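Local coordinates for solute-binding periplasmic protein of iron/siderophore ABC transporter (Yersinia pestis, PDB 6B2Y) that probably binds a chelated metal, such as iron held by a siderophore, in the periplasm and passes it to an ABC transporter for iron uptake, at residues F219-A224 / D274-S279; C231-K236 / G261-E266; V291-Q296 / S326-H331; G240-Q245 / L341-F346. All blocks are in the same frame, centred on the assembly; numbering follows the deposited sequence.

Contact 1. Residues F219-A224 / D274-S279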
# COMPACT_ATOMS: atom_id res chain seq x y z
N PHE A 219 -0.66 -10.10 -15.34
CA PHE A 219 -0.31 -8.71 -15.57
C PHE A 219 -1.10 -7.84 -14.61
O PHE A 219 -2.33 -7.96 -14.53
CB PHE A 219 -0.59 -8.26 -17.01
CG PHE A 219 -0.23 -6.82 -17.26
CD1 PHE A 219 1.11 -6.43 -17.29
CD2 PHE A 219 -1.21 -5.85 -17.40
CE1 PHE A 219 1.46 -5.11 -17.49
CE2 PHE A 219 -0.85 -4.52 -17.61
CZ PHE A 219 0.48 -4.16 -17.66
N ILE A 220 -0.40 -6.96 -13.88
CA ILE A 220 -1.06 -5.98 -13.01
C ILE A 220 -0.90 -4.59 -13.62
O ILE A 220 0.21 -4.12 -13.85
CB ILE A 220 -0.53 -6.03 -11.57
CG1 ILE A 220 -1.35 -5.05 -10.70
CG2 ILE A 220 0.94 -5.69 -11.50
CD1 ILE A 220 -1.74 -5.60 -9.37
N GLU A 221 -2.03 -3.94 -13.89
CA GLU A 221 -2.02 -2.57 -14.38
C GLU A 221 -2.26 -1.66 -13.18
O GLU A 221 -3.39 -1.57 -12.68
CB GLU A 221 -3.08 -2.36 -15.46
CG GLU A 221 -2.90 -1.04 -16.17
CD GLU A 221 -4.01 -0.73 -17.14
OE1 GLU A 221 -4.05 0.41 -17.63
OE2 GLU A 221 -4.84 -1.62 -17.40
N LEU A 222 -1.20 -1.00 -12.71
CA LEU A 222 -1.33 -0.10 -11.57
C LEU A 222 -2.01 1.20 -11.98
O LEU A 222 -1.70 1.79 -13.01
CB LEU A 222 0.04 0.19 -10.97
CG LEU A 222 0.75 -1.04 -10.42
CD1 LEU A 222 2.21 -0.72 -10.06
CD2 LEU A 222 0.00 -1.57 -9.20
N ARG A 223 -2.92 1.67 -11.13
CA ARG A 223 -3.71 2.87 -11.41
C ARG A 223 -4.33 2.81 -12.79
O ARG A 223 -4.26 3.77 -13.57
CB ARG A 223 -2.88 4.13 -11.21
CG ARG A 223 -2.14 4.15 -9.88
CD ARG A 223 -1.18 5.32 -9.77
NE ARG A 223 -0.20 5.33 -10.85
CZ ARG A 223 -0.07 6.34 -11.71
NH1 ARG A 223 0.85 6.28 -12.67
NH2 ARG A 223 -0.85 7.41 -11.61
N ALA A 224 -4.90 1.65 -13.11
CA ALA A 224 -5.44 1.38 -14.44
C ALA A 224 -6.43 2.45 -14.86
O ALA A 224 -7.34 2.81 -14.10
CB ALA A 224 -6.12 0.02 -14.44
N ASP A 274 -2.63 -14.93 -18.45
CA ASP A 274 -3.74 -15.75 -17.97
C ASP A 274 -4.70 -14.93 -17.11
O ASP A 274 -5.92 -15.13 -17.16
CB ASP A 274 -3.24 -16.95 -17.18
CG ASP A 274 -2.43 -17.90 -18.03
OD1 ASP A 274 -2.71 -18.02 -19.25
OD2 ASP A 274 -1.51 -18.55 -17.47
N ILE A 275 -4.16 -14.01 -16.31
CA ILE A 275 -4.91 -13.28 -15.29
C ILE A 275 -4.59 -11.80 -15.42
O ILE A 275 -3.44 -11.42 -15.64
CB ILE A 275 -4.56 -13.80 -13.88
CG1 ILE A 275 -5.08 -15.23 -13.70
CG2 ILE A 275 -5.11 -12.88 -12.79
CD1 ILE A 275 -4.66 -15.87 -12.40
N TYR A 276 -5.62 -10.95 -15.29
CA TYR A 276 -5.48 -9.50 -15.37
C TYR A 276 -5.93 -8.89 -14.06
O TYR A 276 -6.99 -9.23 -13.54
CB TYR A 276 -6.30 -8.91 -16.53
CG TYR A 276 -6.39 -7.40 -16.48
CD1 TYR A 276 -5.41 -6.61 -17.06
CD2 TYR A 276 -7.44 -6.77 -15.84
CE1 TYR A 276 -5.47 -5.23 -17.01
CE2 TYR A 276 -7.52 -5.37 -15.78
CZ TYR A 276 -6.54 -4.62 -16.37
OH TYR A 276 -6.59 -3.24 -16.32
N ILE A 277 -5.10 -7.98 -13.52
CA ILE A 277 -5.40 -7.27 -12.28
C ILE A 277 -5.27 -5.78 -12.55
O ILE A 277 -4.27 -5.34 -13.14
CB ILE A 277 -4.46 -7.67 -11.13
CG1 ILE A 277 -4.42 -9.18 -10.95
CG2 ILE A 277 -4.91 -7.03 -9.82
CD1 ILE A 277 -3.54 -9.62 -9.78
N ALA A 278 -6.25 -5.00 -12.10
CA ALA A 278 -6.17 -3.55 -12.11
C ALA A 278 -6.09 -3.03 -10.68
O ALA A 278 -6.78 -3.54 -9.80
CB ALA A 278 -7.40 -2.94 -12.81
N SER A 279 -5.27 -2.02 -10.44
CA SER A 279 -5.26 -1.35 -9.14
C SER A 279 -5.89 0.03 -9.27
O SER A 279 -5.81 0.67 -10.32
CB SER A 279 -3.86 -1.20 -8.53
OG SER A 279 -3.19 -0.04 -9.01
O HOH W 1 -7.58 2.55 -11.54

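Contact 2. Residues C231-K236 / G261-E266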
# COMPACT_ATOMS: atom_id res chain seq x y z
N CYS A 231 -0.63 1.44 -18.91
CA CYS A 231 -0.01 0.22 -18.42
C CYS A 231 1.25 0.53 -17.63
O CYS A 231 2.34 0.03 -17.94
CB CYS A 231 0.26 -0.73 -19.58
SG CYS A 231 -1.08 -0.92 -20.86
N GLY A 232 1.11 1.37 -16.61
CA GLY A 232 2.01 1.28 -15.49
C GLY A 232 1.86 -0.07 -14.82
O GLY A 232 0.79 -0.66 -14.82
N THR A 233 2.97 -0.58 -14.29
CA THR A 233 2.95 -1.93 -13.74
C THR A 233 4.11 -2.05 -12.75
O THR A 233 4.84 -1.08 -12.50
CB THR A 233 3.03 -2.98 -14.86
OG1 THR A 233 2.78 -4.28 -14.31
CG2 THR A 233 4.39 -2.96 -15.55
N ALA A 234 4.25 -3.24 -12.18
CA ALA A 234 5.32 -3.59 -11.27
C ALA A 234 6.21 -4.65 -11.90
O ALA A 234 5.71 -5.61 -12.51
CB ALA A 234 4.77 -4.13 -9.94
N GLY A 235 7.52 -4.48 -11.76
CA GLY A 235 8.47 -5.45 -12.27
C GLY A 235 9.15 -6.26 -11.18
O GLY A 235 8.52 -7.13 -10.56
N LYS A 236 10.42 -5.98 -10.92
CA LYS A 236 11.18 -6.70 -9.89
C LYS A 236 11.02 -6.03 -8.53
O LYS A 236 11.95 -5.44 -7.97
CB LYS A 236 12.65 -6.80 -10.28
CG LYS A 236 12.90 -7.36 -11.67
CD LYS A 236 14.21 -6.77 -12.21
CE LYS A 236 14.88 -7.73 -13.18
NZ LYS A 236 14.12 -7.76 -14.45
N GLY A 261 7.30 0.74 -13.24
CA GLY A 261 7.56 1.26 -14.57
C GLY A 261 6.35 1.09 -15.46
O GLY A 261 5.29 0.63 -15.03
N THR A 262 6.53 1.47 -16.73
CA THR A 262 5.48 1.41 -17.74
C THR A 262 5.85 0.37 -18.80
O THR A 262 7.01 0.27 -19.21
CB THR A 262 5.27 2.79 -18.39
OG1 THR A 262 4.77 3.71 -17.42
CG2 THR A 262 4.26 2.71 -19.54
N VAL A 263 4.86 -0.42 -19.22
CA VAL A 263 5.01 -1.38 -20.31
C VAL A 263 3.96 -1.03 -21.36
O VAL A 263 2.80 -0.78 -21.01
CB VAL A 263 4.83 -2.82 -19.80
CG1 VAL A 263 4.74 -3.81 -20.97
CG2 VAL A 263 5.96 -3.20 -18.84
N ASN A 264 4.35 -0.99 -22.62
CA ASN A 264 3.40 -0.51 -23.62
C ASN A 264 2.30 -1.54 -23.84
O ASN A 264 2.49 -2.75 -23.65
CB ASN A 264 4.08 -0.19 -24.93
CG ASN A 264 4.22 1.32 -25.15
OD1 ASN A 264 3.25 1.99 -25.53
ND2 ASN A 264 5.41 1.86 -24.92
N LEU A 265 1.12 -1.04 -24.24
CA LEU A 265 -0.06 -1.89 -24.35
C LEU A 265 0.15 -3.04 -25.32
O LEU A 265 -0.37 -4.14 -25.10
CB LEU A 265 -1.28 -1.06 -24.76
CG LEU A 265 -2.57 -1.85 -24.96
CD1 LEU A 265 -2.91 -2.64 -23.70
CD2 LEU A 265 -3.74 -0.94 -25.34
N GLU A 266 0.93 -2.82 -26.38
CA GLU A 266 1.16 -3.89 -27.35
C GLU A 266 1.87 -5.08 -26.72
O GLU A 266 1.61 -6.23 -27.10
CB GLU A 266 1.97 -3.35 -28.54
CG GLU A 266 1.28 -2.23 -29.33
CD GLU A 266 1.33 -0.88 -28.63
OE1 GLU A 266 0.38 -0.08 -28.81
OE2 GLU A 266 2.32 -0.61 -27.90

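Contact 3. Residues V291-Q296 / S326-H331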
# COMPACT_ATOMS: atom_id res chain seq x y z
N VAL A 291 -10.34 2.63 -11.24
CA VAL A 291 -11.09 1.68 -10.42
C VAL A 291 -11.45 2.33 -9.09
O VAL A 291 -10.62 3.02 -8.47
CB VAL A 291 -10.26 0.40 -10.21
CG1 VAL A 291 -11.00 -0.58 -9.33
CG2 VAL A 291 -9.92 -0.24 -11.57
N VAL A 292 -12.68 2.11 -8.65
CA VAL A 292 -13.24 2.73 -7.45
C VAL A 292 -13.19 1.72 -6.31
O VAL A 292 -13.88 0.69 -6.34
CB VAL A 292 -14.68 3.21 -7.70
CG1 VAL A 292 -15.33 3.62 -6.40
CG2 VAL A 292 -14.66 4.37 -8.68
N LEU A 293 -12.34 1.99 -5.31
CA LEU A 293 -12.13 1.12 -4.16
C LEU A 293 -11.73 1.97 -2.97
O LEU A 293 -11.16 3.05 -3.14
CB LEU A 293 -11.03 0.07 -4.43
CG LEU A 293 -11.26 -0.92 -5.56
CD1 LEU A 293 -9.94 -1.53 -6.02
CD2 LEU A 293 -12.23 -1.99 -5.12
N GLY A 294 -12.03 1.47 -1.75
CA GLY A 294 -11.61 2.14 -0.53
C GLY A 294 -12.66 2.06 0.57
O GLY A 294 -13.66 1.35 0.46
N ALA A 295 -12.42 2.82 1.64
CA ALA A 295 -13.15 2.63 2.89
C ALA A 295 -14.62 3.01 2.78
O ALA A 295 -15.40 2.66 3.68
CB ALA A 295 -12.49 3.43 4.02
N GLN A 296 -15.01 3.71 1.72
CA GLN A 296 -16.39 4.15 1.54
C GLN A 296 -17.01 3.56 0.29
O GLN A 296 -18.10 4.00 -0.13
CB GLN A 296 -16.47 5.68 1.51
CG GLN A 296 -15.98 6.35 2.80
CD GLN A 296 -15.99 7.87 2.70
OE1 GLN A 296 -15.48 8.46 1.75
NE2 GLN A 296 -16.60 8.51 3.70
N SER A 326 -10.39 -11.61 -14.41
CA SER A 326 -10.06 -10.20 -14.20
C SER A 326 -10.48 -9.77 -12.80
O SER A 326 -11.53 -10.19 -12.30
CB SER A 326 -10.74 -9.31 -15.26
OG SER A 326 -10.09 -9.43 -16.52
N TYR A 327 -9.63 -8.95 -12.17
CA TYR A 327 -9.78 -8.59 -10.76
C TYR A 327 -9.28 -7.17 -10.55
O TYR A 327 -8.54 -6.64 -11.38
CB TYR A 327 -9.01 -9.57 -9.84
CG TYR A 327 -9.24 -11.02 -10.21
CD1 TYR A 327 -10.20 -11.77 -9.56
CD2 TYR A 327 -8.49 -11.64 -11.22
CE1 TYR A 327 -10.43 -13.09 -9.89
CE2 TYR A 327 -8.72 -12.97 -11.58
CZ TYR A 327 -9.69 -13.68 -10.90
OH TYR A 327 -9.94 -15.01 -11.23
N ALA A 328 -9.67 -6.57 -9.42
CA ALA A 328 -9.12 -5.28 -9.03
C ALA A 328 -8.69 -5.30 -7.57
O ALA A 328 -9.31 -5.95 -6.73
CB ALA A 328 -10.12 -4.12 -9.25
N ILE A 329 -7.61 -4.56 -7.29
CA ILE A 329 -7.01 -4.48 -5.97
C ILE A 329 -6.82 -3.01 -5.60
O ILE A 329 -6.54 -2.17 -6.46
CB ILE A 329 -5.65 -5.23 -5.93
CG1 ILE A 329 -5.13 -5.32 -4.50
CG2 ILE A 329 -4.63 -4.56 -6.87
CD1 ILE A 329 -5.93 -6.26 -3.61
N TRP A 330 -6.94 -2.71 -4.30
CA TRP A 330 -6.74 -1.34 -3.81
C TRP A 330 -5.29 -0.91 -4.01
O TRP A 330 -4.36 -1.59 -3.57
CB TRP A 330 -7.11 -1.28 -2.34
CG TRP A 330 -7.21 0.09 -1.70
CD1 TRP A 330 -8.00 1.13 -2.09
CD2 TRP A 330 -6.54 0.52 -0.51
NE1 TRP A 330 -7.86 2.19 -1.22
CE2 TRP A 330 -6.96 1.84 -0.24
CE3 TRP A 330 -5.62 -0.09 0.36
CZ2 TRP A 330 -6.50 2.57 0.85
CZ3 TRP A 330 -5.15 0.64 1.45
CH2 TRP A 330 -5.59 1.96 1.68
N HIS A 331 -5.11 0.24 -4.66
CA HIS A 331 -3.77 0.61 -5.09
C HIS A 331 -2.84 0.90 -3.92
O HIS A 331 -1.64 0.61 -4.00
CB HIS A 331 -3.81 1.83 -6.00
CG HIS A 331 -2.45 2.27 -6.43
ND1 HIS A 331 -1.68 1.54 -7.31
CD2 HIS A 331 -1.69 3.32 -6.05
CE1 HIS A 331 -0.51 2.13 -7.46
NE2 HIS A 331 -0.50 3.22 -6.72
O HOH W 2 -9.29 4.66 -1.58

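Contact 4. Residues G240-Q245 / L341-F346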
# COMPACT_ATOMS: atom_id res chain seq x y z
N GLY A 240 4.70 -6.75 -7.89
CA GLY A 240 5.33 -7.96 -8.41
C GLY A 240 5.70 -8.93 -7.31
O GLY A 240 5.56 -10.15 -7.47
N ASP A 241 6.17 -8.41 -6.17
CA ASP A 241 6.46 -9.27 -5.02
C ASP A 241 5.22 -10.04 -4.57
O ASP A 241 5.32 -11.20 -4.15
CB ASP A 241 7.01 -8.44 -3.85
CG ASP A 241 8.47 -8.07 -4.02
OD1 ASP A 241 9.08 -8.47 -5.05
OD2 ASP A 241 9.02 -7.39 -3.13
N PHE A 242 4.05 -9.39 -4.60
CA PHE A 242 2.83 -10.08 -4.17
C PHE A 242 2.44 -11.16 -5.16
O PHE A 242 1.95 -12.23 -4.75
CB PHE A 242 1.67 -9.10 -4.02
CG PHE A 242 2.00 -7.86 -3.23
CD1 PHE A 242 2.98 -7.87 -2.25
CD2 PHE A 242 1.29 -6.68 -3.46
CE1 PHE A 242 3.27 -6.72 -1.53
CE2 PHE A 242 1.58 -5.54 -2.74
CZ PHE A 242 2.57 -5.56 -1.79
N ILE A 243 2.59 -10.88 -6.45
CA ILE A 243 2.34 -11.90 -7.46
C ILE A 243 3.21 -13.13 -7.21
O ILE A 243 2.71 -14.27 -7.18
CB ILE A 243 2.57 -11.32 -8.87
CG1 ILE A 243 1.49 -10.28 -9.16
CG2 ILE A 243 2.54 -12.43 -9.93
CD1 ILE A 243 1.76 -9.49 -10.44
N ASP A 244 4.52 -12.91 -7.02
CA ASP A 244 5.46 -13.99 -6.74
C ASP A 244 5.00 -14.83 -5.54
O ASP A 244 4.91 -16.06 -5.63
CB ASP A 244 6.87 -13.44 -6.47
CG ASP A 244 7.49 -12.73 -7.67
OD1 ASP A 244 6.92 -12.75 -8.78
OD2 ASP A 244 8.58 -12.13 -7.51
N GLN A 245 4.74 -14.18 -4.40
CA GLN A 245 4.39 -14.93 -3.20
C GLN A 245 3.07 -15.66 -3.36
O GLN A 245 2.87 -16.72 -2.74
CB GLN A 245 4.32 -14.00 -1.99
CG GLN A 245 5.66 -13.45 -1.56
CD GLN A 245 5.54 -12.48 -0.38
OE1 GLN A 245 5.75 -12.86 0.77
NE2 GLN A 245 5.20 -11.23 -0.67
N LEU A 341 -2.98 -8.31 2.89
CA LEU A 341 -4.32 -8.53 2.36
C LEU A 341 -4.31 -8.65 0.85
O LEU A 341 -5.13 -9.39 0.28
CB LEU A 341 -5.25 -7.39 2.79
CG LEU A 341 -5.38 -7.28 4.31
CD1 LEU A 341 -6.02 -5.96 4.71
CD2 LEU A 341 -6.16 -8.45 4.87
N ALA A 342 -3.40 -7.96 0.17
CA ALA A 342 -3.29 -8.14 -1.27
C ALA A 342 -2.66 -9.48 -1.61
O ALA A 342 -3.06 -10.15 -2.58
CB ALA A 342 -2.48 -7.00 -1.89
N ILE A 343 -1.65 -9.90 -0.84
CA ILE A 343 -1.03 -11.20 -1.11
C ILE A 343 -2.05 -12.32 -1.01
O ILE A 343 -2.11 -13.21 -1.88
CB ILE A 343 0.14 -11.43 -0.15
CG1 ILE A 343 1.26 -10.41 -0.43
CG2 ILE A 343 0.66 -12.85 -0.27
CD1 ILE A 343 2.27 -10.36 0.73
N GLN A 344 -2.90 -12.27 0.02
CA GLN A 344 -3.91 -13.31 0.21
C GLN A 344 -4.97 -13.24 -0.87
O GLN A 344 -5.42 -14.28 -1.37
CB GLN A 344 -4.55 -13.18 1.59
CG GLN A 344 -3.67 -13.60 2.75
CD GLN A 344 -4.43 -13.63 4.06
OE1 GLN A 344 -5.57 -13.16 4.15
NE2 GLN A 344 -3.81 -14.19 5.08
N SER A 345 -5.39 -12.03 -1.25
CA SER A 345 -6.39 -11.90 -2.31
C SER A 345 -5.86 -12.42 -3.64
O SER A 345 -6.56 -13.13 -4.36
CB SER A 345 -6.83 -10.43 -2.45
OG SER A 345 -7.66 -10.06 -1.37
N PHE A 346 -4.61 -12.07 -3.99
CA PHE A 346 -4.01 -12.60 -5.21
C PHE A 346 -4.02 -14.12 -5.21
O PHE A 346 -4.42 -14.76 -6.20
CB PHE A 346 -2.57 -12.11 -5.38
CG PHE A 346 -2.45 -10.67 -5.77
CD1 PHE A 346 -3.54 -9.80 -5.67
CD2 PHE A 346 -1.24 -10.16 -6.21
CE1 PHE A 346 -3.42 -8.48 -6.02
CE2 PHE A 346 -1.10 -8.83 -6.54
CZ PHE A 346 -2.22 -7.98 -6.46

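Contact 1. Residues F219-A224 / D274-S279
Phe219, Ile220 and Glu221 pair with Tyr276, Ile277 and Ala278 as two neighbouring parallel strands in the mixed sheet of the C-terminal lobe of this periplasmic binding protein. Phe219 N donates to Ile275 O, Phe219 O accepts from Ile277 N, and Glu221 repeats the pattern with Ile277 O and Ser279 N, its N lying 2.7 Å from Ile277 O.

Glu221 can be followed outward. Its CB lies 3.7 Å from Tyr276 OH. CG stands anti to the backbone N (chi1 -169°), and the chain runs on extended to the carboxylate, which is turned 69° from the phenol ring. There OE2 accepts a hydrogen bond from Tyr276 OH at 2.6 Å, met on its anti side and 30° out of the carboxylate plane. OE2 also forms a salt bridge with Arg312, so this buried charge has two partners. On the other sheet face, Ile220 CD1 rests 3.5 Å from Ile277 CG2, and Phe346 covers both isoleucines.

Starting from the last paired residue, a type II turn runs from Glu221 to Ala224, and Ser279 ties it down. Ala224 N bonds to Ser279 O, and a water donates to both Ala224 O and Ser279 O. Ser279 OG is also bonded to His331 ND1, while from the turn it receives Arg223 N at 2.7 Å in a nearly straight bond.

Contact 2. Residues C231-K236 / G261-E266
Cys231 meets segment 261-266 with both its backbone and its sulfur. Its O accepts a bond from Val263 N at 2.9 Å, with Thr262 CA approaching the same oxygen as a CA-H...O contact. Its SG, joined to Cys230 in a disulfide between adjacent residues, packs 3.8 Å from Leu265 CD1 at the first turn of helix 265-271.

Gly232 follows, facing Thr262 as a non-hydrogen-bonded antiparallel pair; its CA comes within 3.4 Å of Gly261 O. Thr233 then forms the hydrogen-bonded pair with Gly261: Thr233 N donates to Gly261 O at 2.7 Å, and Gly261 N returns a bond to Thr233 O at 3.1 Å.

The two branches of Thr233 part company. OG1 lies anti to the backbone N (chi1 -170°) and hydrogen-bonds to Ile220 O of strand 217-221, whereas CG2 touches Val263 CG2 at 3.7 Å, the two side chains crossing obliquely. Leu256 lies against both Thr233 and Val263. Past Thr233, Gly235 and Lys236 continue the backbone pairing with Ser259 and Gly258, outside the second segment. The arrangement is a short two-stranded antiparallel ribbon, with one strand flowing through Val263 and Asn264, at the N-cap position though its side chain makes no capping bond, into a helix.

Contact 3. Residues V291-Q296 / S326-H331
Ala328 CB is a small bump on strand 326-330 that is received by two side chains of the irregular segment 291-296. Val291 CG1 presses on it most closely, at 3.6 Å, and Leu293 CD1 reaches it at 4.1 Å. Because CG1 of Val291 stands anti to the backbone N (chi1 178°), it is this methyl rather than CG2 that meets the alanine.

Leu293 is the larger projection. Its CD1 slides past Ala328 and settles against the strand backbone, 3.5 Å from Ile329 O and 3.7 Å from Trp330 N, so the methyl rests against the single peptide group joining Ile329 to Trp330. Leu293 CB, meanwhile, lies 4.0 Å from Trp330 CD1, a rim atom of the five-membered ring.

With CG anti to its backbone N (chi1 -170°), Trp330 begins its reach back to the loop, where Gly294 CA lies 3.8 Å from NE1. The glycine therefore brings bare backbone up to the indole. A water sits at the ring edge, in its plane, accepting from Trp330 NE1 at 2.9 Å and lying the same distance from Leu293 O, so it bridges the two segments. Leu293 O is also bonded to the side chain of Gln94.

Apart from this water, the joint is apolar packing of a loop against one face of an inner strand. Helix 299-310 backs the loop, with Ser305 and Ile309 against Val291 and Ala302 against Leu293. Strand 381-383 places Ile382 on Ala328, strand 275-280 brings Ala278 to Val291, and Tyr333 and Tyr380 meet the Trp330 indole edge-to-face.

Contact 4. Residues G240-Q245 / L341-F346
Phe242 and Ile343 form the heart of this helix pair, their side chains crossing at about a right angle. Ile343 CG1 lies 3.6 Å from Phe242 CD1, and Ile343 CD1 runs on to Gln245 NE2 at 3.4 Å. Ala342 CB touches another part of the same ring, 4.1 Å from Phe242 CD2. On the other flank, Phe346 CE2 approaches Phe242 CB at 3.8 Å, while Ile243 N stands in the plane of the Phe346 ring at its edge. Ile243 CG1 completes the group, 4.0 Å from Phe346 CE2.

The next shell includes the helix backbone and helix 168-182. Phe242 CG, anti to its own carbonyl carbon (chi1 -49°), is thereby set 3.9 Å from Ile343 CG1. Gln245 NE2 reaches back one turn to Asp241 O in a weak bond, and Asp241 OD2 is in turn bonded to Leu169 N.

The short axes of the two segments pass 8.6 Å apart at -47°, close enough for interlocking side chains. Around them, helix 168-182 covers Phe242 and Gln245 through Pro168 and Leu169, helix 186-207 sets Tyr196 on Ile343 and Val200 on Gln245, and helix 360-371 packs behind helix 340-350 through Pro360 and Met364.

All four contacts belong to the same C-terminal lobe. Contact 1 joins strands 217-221 and 275-280; contact 3 reaches the next strand of that sheet, 326-330, its centre 11 Å away. The ribbon of contact 2 lies between the two strands of contact 1 in sequence and adjoins them through Leu222 N and Gly232 O, 2.9 Å apart. Along the chain contact 1 closes before contact 3 opens, while contact 4 alternates its segments with those of contacts 1 and 2 and spans contact 3. It covers a face of the sheet: Phe346 touches Ile220, Ile277 and Ile329. Contacts 2 and 3, 19 Å apart between centres, do not touch. Sheet, ribbon and helices thus form one continuous packed lobe.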